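Local coordinates for retinol dehydratase (Spodoptera frugiperda, PDB 1FMJ), which probably converts retinol to anhydroretinol, using a sulfotransferase-like fold that binds retinol and adenosine 3',5'-diphosphate, at residues T97-S100 against L101-I104. Numbering follows the deposited sequence.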
# COMPACT_ATOMS: atom_id res chain seq x y z
N THR A 97 18.16 9.03 2.17
CA THR A 97 17.38 9.77 1.18
C THR A 97 15.92 9.35 1.36
O THR A 97 15.65 8.24 1.85
CB THR A 97 17.83 9.46 -0.26
OG1 THR A 97 19.12 10.02 -0.49
CG2 THR A 97 16.86 10.05 -1.27
N TYR A 98 15.00 10.22 0.99
CA TYR A 98 13.57 9.92 1.11
C TYR A 98 13.16 8.63 0.40
O TYR A 98 13.49 8.41 -0.77
CB TYR A 98 12.74 11.10 0.58
CG TYR A 98 12.85 12.35 1.43
CD1 TYR A 98 13.36 13.54 0.90
CD2 TYR A 98 12.46 12.35 2.77
CE1 TYR A 98 13.49 14.70 1.68
CE2 TYR A 98 12.58 13.50 3.57
CZ TYR A 98 13.09 14.67 3.02
OH TYR A 98 13.23 15.79 3.81
N MET A 99 12.45 7.77 1.13
CA MET A 99 11.98 6.51 0.60
C MET A 99 11.24 6.77 -0.71
O MET A 99 11.35 6.01 -1.67
CB MET A 99 11.03 5.85 1.62
CG MET A 99 10.43 4.52 1.19
SD MET A 99 11.64 3.19 1.14
CE MET A 99 11.72 2.74 2.86
N SER A 100 10.49 7.87 -0.75
CA SER A 100 9.73 8.22 -1.94
C SER A 100 10.63 8.49 -3.14
O SER A 100 10.16 8.56 -4.27
CB SER A 100 8.85 9.44 -1.65
OG SER A 100 9.62 10.54 -1.24
N LEU A 101 11.93 8.64 -2.90
CA LEU A 101 12.88 8.87 -3.99
C LEU A 101 13.61 7.57 -4.32
O LEU A 101 14.18 7.42 -5.40
CB LEU A 101 13.91 9.95 -3.60
CG LEU A 101 13.61 11.43 -3.91
CD1 LEU A 101 12.17 11.77 -3.55
CD2 LEU A 101 14.57 12.32 -3.14
N ARG A 102 13.60 6.61 -3.40
CA ARG A 102 14.29 5.35 -3.63
C ARG A 102 13.38 4.33 -4.32
O ARG A 102 13.85 3.37 -4.93
CB ARG A 102 14.83 4.81 -2.31
CG ARG A 102 16.08 5.56 -1.81
CD ARG A 102 16.57 5.03 -0.46
NE ARG A 102 15.73 5.50 0.63
CZ ARG A 102 15.50 4.83 1.76
NH1 ARG A 102 16.04 3.63 1.94
NH2 ARG A 102 14.73 5.36 2.69
N TYR A 103 12.07 4.56 -4.22
CA TYR A 103 11.07 3.68 -4.81
C TYR A 103 10.10 4.47 -5.68
O TYR A 103 9.79 5.62 -5.40
CB TYR A 103 10.24 2.98 -3.73
CG TYR A 103 10.88 1.76 -3.10
CD1 TYR A 103 11.86 1.88 -2.13
CD2 TYR A 103 10.47 0.49 -3.47
CE1 TYR A 103 12.42 0.76 -1.53
CE2 TYR A 103 11.02 -0.65 -2.88
CZ TYR A 103 11.99 -0.50 -1.91
OH TYR A 103 12.51 -1.63 -1.33
N ILE A 104 9.62 3.83 -6.75
CA ILE A 104 8.62 4.46 -7.59
C ILE A 104 7.33 3.83 -7.11
O ILE A 104 7.23 2.60 -7.01
CB ILE A 104 8.80 4.14 -9.08
CG1 ILE A 104 10.04 4.86 -9.62
CG2 ILE A 104 7.54 4.55 -9.86
CD1 ILE A 104 10.33 4.56 -11.07
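A single short helical turn, 99-102, brings Thr97, Tyr98 and Met99 against Leu101, Arg102 and Tyr103. Tyr98 is its N-cap residue. The carbonyl O of Tyr98 accepts a bond from Leu101 N at 2.7 Å and a weak one from Arg102 N. Met99 O takes two donors. Tyr103 N lies 3.0 Å from Met99 O. Arg102 N lies 2.9 Å from Met99 O.

The Arg102 side chain folds back over the start of the turn. CG is anti to its own carbonyl carbon (chi1 -75°), and a bend at chi3 (-76°) turns the guanidinium toward Thr97. Arg102 NE makes a weak bond to Thr97 O at 3.0 Å, and Arg102 NH2 makes a second weak one to the same atom. Met99 SD lies over one face of the guanidinium, offset toward its rim. NH1 forms a salt bridge with Glu81 on helix 76-87, and Trp84 adds a cation-pi contact. A methionine in place of Arg102 would probably leave Thr97 O without its two side-chain donors and Glu81 without its charge partner.

The turn leads straight into strand 104-105, an outer strand of the parallel sheet in this P-loop-type sulfotransferase domain. Ile104 pairs there through its backbone with Phe160 and Lys162. The Met99 and Tyr103 side chains run alongside each other, and Met99 SD approaches Tyr103 CD1 to 3.5 Å, an oblique Met-aromatic contact. Tyr103 OH reaches helix 76-87 by a hydrogen bond to Gln80 O. On the more exposed side, Thr97 CG2 meets Leu101 CD2 at 3.7 Å, with the Leu101 side chain roughly perpendicular to that of Thr97.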